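Local coordinates for polyhedrin (Antheraea mylitta cypovirus 4, PDB 5A9C), which forms the crystalline lattice of viral polyhedra, the occlusion bodies that probably shelter cypovirus particles outside the insect host, at residues A[85-90]-A[196-201]; A[131-136]-A[208-213]. One frame throughout, in Å; residues are numbered along the deposited sequence.

Contact 1 (A[85-90]-A[196-201]); sequences SFNGNI and HIAYID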
loop_
_atom_site.group_PDB
_atom_site.type_symbol
_atom_site.label_atom_id
_atom_site.label_comp_id
_atom_site.label_asym_id
_atom_site.label_seq_id
_atom_site.Cartn_x
_atom_site.Cartn_y
_atom_site.Cartn_z
ATOM N N SER A 85 -7.661 -19.111 1.159
ATOM C CA SER A 85 -8.642 -19.416 0.127
ATOM C C SER A 85 -8.395 -18.566 -1.115
ATOM O O SER A 85 -8.461 -17.340 -1.052
ATOM C CB SER A 85 -10.050 -19.162 0.666
ATOM O OG SER A 85 -11.037 -19.372 -0.330
ATOM N N PHE A 86 -8.105 -19.221 -2.238
ATOM C CA PHE A 86 -7.860 -18.536 -3.509
ATOM C C PHE A 86 -9.071 -18.698 -4.424
ATOM O O PHE A 86 -9.501 -19.818 -4.685
ATOM C CB PHE A 86 -6.650 -19.147 -4.226
ATOM C CG PHE A 86 -5.333 -18.927 -3.532
ATOM C CD1 PHE A 86 -4.891 -19.803 -2.555
ATOM C CD2 PHE A 86 -4.514 -17.869 -3.897
ATOM C CE1 PHE A 86 -3.668 -19.611 -1.929
ATOM C CE2 PHE A 86 -3.290 -17.671 -3.281
ATOM C CZ PHE A 86 -2.864 -18.545 -2.295
ATOM N N ASN A 87 -9.610 -17.595 -4.934
ATOM C CA ASN A 87 -10.798 -17.684 -5.779
ATOM C C ASN A 87 -10.773 -16.739 -6.976
ATOM O O ASN A 87 -10.447 -15.557 -6.844
ATOM C CB ASN A 87 -12.067 -17.451 -4.950
ATOM C CG ASN A 87 -12.097 -18.284 -3.679
ATOM O OD1 ASN A 87 -12.654 -19.383 -3.651
ATOM N ND2 ASN A 87 -11.489 -17.766 -2.621
ATOM N N GLY A 88 -11.124 -17.275 -8.142
ATOM C CA GLY A 88 -11.196 -16.492 -9.363
ATOM C C GLY A 88 -10.282 -17.002 -10.459
ATOM O O GLY A 88 -9.767 -18.122 -10.394
ATOM N N ASN A 89 -10.080 -16.167 -11.472
ATOM C CA ASN A 89 -9.223 -16.498 -12.600
ATOM C C ASN A 89 -7.749 -16.341 -12.239
ATOM O O ASN A 89 -7.017 -15.566 -12.859
ATOM C CB ASN A 89 -9.576 -15.613 -13.797
ATOM C CG ASN A 89 -8.812 -15.990 -15.048
ATOM O OD1 ASN A 89 -8.389 -17.132 -15.212
ATOM N ND2 ASN A 89 -8.634 -15.026 -15.945
ATOM N N ILE A 90 -7.321 -17.082 -11.225
ATOM C CA ILE A 90 -5.959 -16.982 -10.727
ATOM C C ILE A 90 -5.006 -17.906 -11.478
ATOM O O ILE A 90 -5.357 -19.035 -11.818
ATOM C CB ILE A 90 -5.905 -17.282 -9.217
ATOM C CG1 ILE A 90 -6.725 -16.237 -8.451
ATOM C CG2 ILE A 90 -4.463 -17.315 -8.722
ATOM C CD1 ILE A 90 -6.772 -16.457 -6.954
ATOM N N HIS A 196 -19.405 -17.388 -1.620
ATOM C CA HIS A 196 -18.963 -18.220 -2.740
ATOM C C HIS A 196 -17.443 -18.321 -2.799
ATOM O O HIS A 196 -16.829 -18.021 -3.825
ATOM C CB HIS A 196 -19.509 -17.680 -4.066
ATOM C CG HIS A 196 -20.828 -16.986 -3.935
ATOM N ND1 HIS A 196 -21.984 -17.646 -3.571
ATOM C CD2 HIS A 196 -21.177 -15.690 -4.111
ATOM C CE1 HIS A 196 -22.986 -16.787 -3.529
ATOM N NE2 HIS A 196 -22.521 -15.591 -3.850
ATOM N N ILE A 197 -16.838 -18.739 -1.690
ATOM C CA ILE A 197 -15.387 -18.896 -1.623
ATOM C C ILE A 197 -15.012 -20.229 -0.982
ATOM O O ILE A 197 -15.737 -20.745 -0.137
ATOM C CB ILE A 197 -14.722 -17.758 -0.825
ATOM C CG1 ILE A 197 -15.360 -17.640 0.559
ATOM C CG2 ILE A 197 -14.798 -16.439 -1.598
ATOM C CD1 ILE A 197 -14.724 -16.588 1.442
ATOM N N ALA A 198 -13.877 -20.783 -1.387
ATOM C CA ALA A 198 -13.428 -22.055 -0.843
ATOM C C ALA A 198 -13.149 -21.951 0.650
ATOM O O ALA A 198 -12.617 -20.947 1.124
ATOM C CB ALA A 198 -12.186 -22.537 -1.573
ATOM N N TYR A 199 -13.522 -22.994 1.386
ATOM C CA TYR A 199 -13.146 -23.120 2.789
ATOM C C TYR A 199 -13.009 -24.593 3.155
ATOM O O TYR A 199 -13.729 -25.439 2.632
ATOM C CB TYR A 199 -14.153 -22.422 3.713
ATOM C CG TYR A 199 -13.825 -22.596 5.181
ATOM C CD1 TYR A 199 -12.748 -21.932 5.757
ATOM C CD2 TYR A 199 -14.584 -23.437 5.989
ATOM C CE1 TYR A 199 -12.441 -22.099 7.103
ATOM C CE2 TYR A 199 -14.283 -23.607 7.326
ATOM C CZ TYR A 199 -13.213 -22.941 7.879
ATOM O OH TYR A 199 -12.919 -23.122 9.216
ATOM N N ILE A 200 -12.070 -24.888 4.046
ATOM C CA ILE A 200 -11.839 -26.251 4.510
ATOM C C ILE A 200 -12.169 -26.311 5.993
ATOM O O ILE A 200 -11.531 -25.630 6.797
ATOM C CB ILE A 200 -10.368 -26.661 4.316
ATOM C CG1 ILE A 200 -9.913 -26.342 2.892
ATOM C CG2 ILE A 200 -10.165 -28.143 4.651
ATOM C CD1 ILE A 200 -8.440 -26.589 2.656
ATOM N N ASP A 201 -13.173 -27.104 6.359
ATOM C CA ASP A 201 -13.592 -27.157 7.755
ATOM C C ASP A 201 -12.595 -27.935 8.612
ATOM O O ASP A 201 -11.626 -28.492 8.100
ATOM C CB ASP A 201 -15.034 -27.675 7.914
ATOM C CG ASP A 201 -15.158 -29.187 7.763
ATOM O OD1 ASP A 201 -14.133 -29.902 7.760
ATOM O OD2 ASP A 201 -16.310 -29.664 7.667
#
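N87 reaches from the end of strand 81-87 to the backbone of A198, and S85, two residues earlier on the same side of the strand, takes the other polar end of that alanine. Beyond its CB, the N87 side chain has CG anti to the carbonyl carbon (chi1 -49°), 3.9 Å from CG2 of I197, whose side chain it crosses at about a right angle. At the tip the amide divides its work. OD1 accepts from A198 N at 2.9 Å in a nearly straight bond, with the donor tilted slightly from the carbonyl plane. ND2 gives one hydrogen to S85 OG at 2.8 Å, close to the amide plane, and its other to R39 O on the adjoining strand 38-45, while lying 3.7 Å from I197 CB. S85 OG in turn donates to A198 O at 2.7 Å. A198 suits its place because its CB, a bare methyl group, fits 3.6 Å from S85 OG and lets the backbone come close. H196, the first residue after helix 185-195, closes that helix in a Schellman motif, and W110 of the second subunit packs on N87 and I197. S133 OG also bonds to N87 OD1, so the oxygen is gripped by more than one donor. An asparagine, both donor and acceptor, thus lets an inner strand of the sheet satisfy the backbone of A198, and the bonds at OD1 and ND2 probably fix the N87 amide.

Contact 2 (A[131-136]-A[208-213]); sequences HLSRAV and ASSDAY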
loop_
_atom_site.group_PDB
_atom_site.type_symbol
_atom_site.label_atom_id
_atom_site.label_comp_id
_atom_site.label_asym_id
_atom_site.label_seq_id
_atom_site.Cartn_x
_atom_site.Cartn_y
_atom_site.Cartn_z
ATOM N N HIS A 131 -13.458 -25.346 -10.066
ATOM C CA HIS A 131 -12.657 -24.804 -11.159
ATOM C C HIS A 131 -12.192 -23.382 -10.837
ATOM O O HIS A 131 -11.170 -22.921 -11.340
ATOM C CB HIS A 131 -13.407 -24.875 -12.498
ATOM C CG HIS A 131 -14.617 -23.995 -12.573
ATOM N ND1 HIS A 131 -14.556 -22.677 -12.977
ATOM C CD2 HIS A 131 -15.922 -24.247 -12.312
ATOM C CE1 HIS A 131 -15.770 -22.155 -12.954
ATOM N NE2 HIS A 131 -16.617 -23.086 -12.552
ATOM N N LEU A 132 -12.936 -22.703 -9.968
ATOM C CA LEU A 132 -12.639 -21.319 -9.615
ATOM C C LEU A 132 -11.820 -21.169 -8.336
ATOM O O LEU A 132 -11.362 -20.072 -8.020
ATOM C CB LEU A 132 -13.940 -20.524 -9.467
ATOM C CG LEU A 132 -14.619 -20.042 -10.752
ATOM C CD1 LEU A 132 -16.032 -19.565 -10.464
ATOM C CD2 LEU A 132 -13.800 -18.941 -11.413
ATOM N N SER A 133 -11.628 -22.256 -7.597
ATOM C CA SER A 133 -11.119 -22.126 -6.234
ATOM C C SER A 133 -10.049 -23.135 -5.826
ATOM O O SER A 133 -10.098 -24.303 -6.210
ATOM C CB SER A 133 -12.281 -22.204 -5.240
ATOM O OG SER A 133 -13.228 -21.177 -5.466
ATOM N N ARG A 134 -9.088 -22.660 -5.035
ATOM C CA ARG A 134 -8.134 -23.525 -4.347
ATOM C C ARG A 134 -8.063 -23.115 -2.876
ATOM O O ARG A 134 -8.345 -21.969 -2.531
ATOM C CB ARG A 134 -6.740 -23.415 -4.973
ATOM C CG ARG A 134 -6.675 -23.706 -6.459
ATOM C CD ARG A 134 -6.959 -25.162 -6.757
ATOM N NE ARG A 134 -6.567 -25.518 -8.116
ATOM C CZ ARG A 134 -7.350 -25.386 -9.183
ATOM N NH1 ARG A 134 -8.579 -24.898 -9.060
ATOM N NH2 ARG A 134 -6.896 -25.742 -10.379
ATOM N N ALA A 135 -7.689 -24.046 -2.006
ATOM C CA ALA A 135 -7.519 -23.718 -0.595
ATOM C C ALA A 135 -6.397 -24.542 0.021
ATOM O O ALA A 135 -6.157 -25.681 -0.377
ATOM C CB ALA A 135 -8.821 -23.923 0.167
ATOM N N VAL A 136 -5.703 -23.961 0.991
ATOM C CA VAL A 136 -4.604 -24.659 1.639
ATOM C C VAL A 136 -4.561 -24.296 3.111
ATOM O O VAL A 136 -4.775 -23.140 3.480
ATOM C CB VAL A 136 -3.245 -24.317 0.976
ATOM C CG1 VAL A 136 -2.965 -22.828 1.068
ATOM C CG2 VAL A 136 -2.119 -25.116 1.616
ATOM N N ALA A 208 -17.176 -25.241 1.167
ATOM C CA ALA A 208 -17.619 -24.083 0.402
ATOM C C ALA A 208 -16.832 -23.976 -0.897
ATOM O O ALA A 208 -15.687 -24.421 -0.980
ATOM C CB ALA A 208 -17.483 -22.805 1.225
ATOM N N SER A 209 -17.453 -23.391 -1.913
ATOM C CA SER A 209 -16.836 -23.309 -3.228
ATOM C C SER A 209 -17.379 -22.115 -3.997
ATOM O O SER A 209 -18.467 -21.624 -3.706
ATOM C CB SER A 209 -17.100 -24.597 -4.013
ATOM O OG SER A 209 -16.594 -24.512 -5.333
ATOM N N SER A 210 -16.612 -21.652 -4.980
ATOM C CA SER A 210 -17.051 -20.563 -5.844
ATOM C C SER A 210 -17.922 -21.078 -6.983
ATOM O O SER A 210 -18.668 -20.315 -7.591
ATOM C CB SER A 210 -15.845 -19.818 -6.415
ATOM O OG SER A 210 -15.064 -19.259 -5.376
ATOM N N ASP A 211 -17.816 -22.373 -7.268
ATOM C CA ASP A 211 -18.543 -22.989 -8.377
ATOM C C ASP A 211 -20.055 -22.992 -8.169
ATOM O O ASP A 211 -20.555 -23.490 -7.157
ATOM C CB ASP A 211 -18.063 -24.427 -8.593
ATOM C CG ASP A 211 -16.664 -24.499 -9.162
ATOM O OD1 ASP A 211 -15.937 -23.485 -9.102
ATOM O OD2 ASP A 211 -16.287 -25.579 -9.668
ATOM N N ALA A 212 -20.783 -22.450 -9.141
ATOM C CA ALA A 212 -22.240 -22.442 -9.092
ATOM C C ALA A 212 -22.813 -23.711 -9.715
ATOM O O ALA A 212 -22.410 -24.111 -10.808
ATOM C CB ALA A 212 -22.790 -21.208 -9.804
ATOM N N TYR A 213 -23.746 -24.342 -9.004
ATOM C CA TYR A 213 -24.426 -25.545 -9.475
ATOM C C TYR A 213 -25.911 -25.246 -9.642
ATOM O O TYR A 213 -26.523 -24.638 -8.764
ATOM C CB TYR A 213 -24.269 -26.686 -8.467
ATOM C CG TYR A 213 -22.920 -27.376 -8.458
ATOM C CD1 TYR A 213 -21.819 -26.815 -9.088
ATOM C CD2 TYR A 213 -22.752 -28.594 -7.806
ATOM C CE1 TYR A 213 -20.588 -27.449 -9.076
ATOM C CE2 TYR A 213 -21.529 -29.235 -7.788
ATOM C CZ TYR A 213 -20.449 -28.655 -8.424
ATOM O OH TYR A 213 -19.228 -29.286 -8.413
#
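D211 turns its carboxylate onto the chain at H131 and L132 and takes a backbone N-H with each oxygen. OD2 accepts from H131 N at 2.9 Å and OD1 from L132 N at 3.2 Å, both through syn lone pairs, an arrangement that suits the short, forked end of an aspartate. The imidazole of H131 leans over the same group: OD1 lies 3.3 Å above one ring face, toward the rim, and the ring and carboxylate planes are 36° apart. This is the more open side, where H131 is exposed, though its ND1 bonds to Y32 OH. An ST turn, in which S209 OG accepts from D211 N, shapes the loop after strand 206-208 just where it meets the start of strand 133-139. Inward from the carboxylate the packing tightens on buried residues. L132 CB lies 3.7 Å from S210 CB, an apolar touch beside two small polar groups, and S133 OG comes within 2.7 Å of S210 OG. Serines fit this narrow place, and each hydroxyl has a hydrogen-bond partner beyond the two segments: S133 OG is held by N87, and S210 OG bonds to H196 O. The carbonyl oxygen of S210 takes a hydrogen bond from R111 NH1 of the second subunit.

Overall arrangement
Contacts 1 and 2 lie side by side, their centres about 5 Å apart, and in this polyhedrin construct, which lacks the base domain, they hold the C-terminal part of the chain to one sheet, in which strands 81-87 and 133-139 are neighbours. Their segments alternate along the sequence. Contact 1 is the more central and is mostly buried; its chemistry is neutral, an amide and a hydroxyl serving a backbone. Contact 2 runs from a buried serine pair out to an exposed histidine, and there a carboxylate, probably charged, accepts two backbone N-H groups. The polar side chains of N87, S133 and S210 join the two into one network, in which the N87 to S210 link is weak, and both contacts also touch the second subunit.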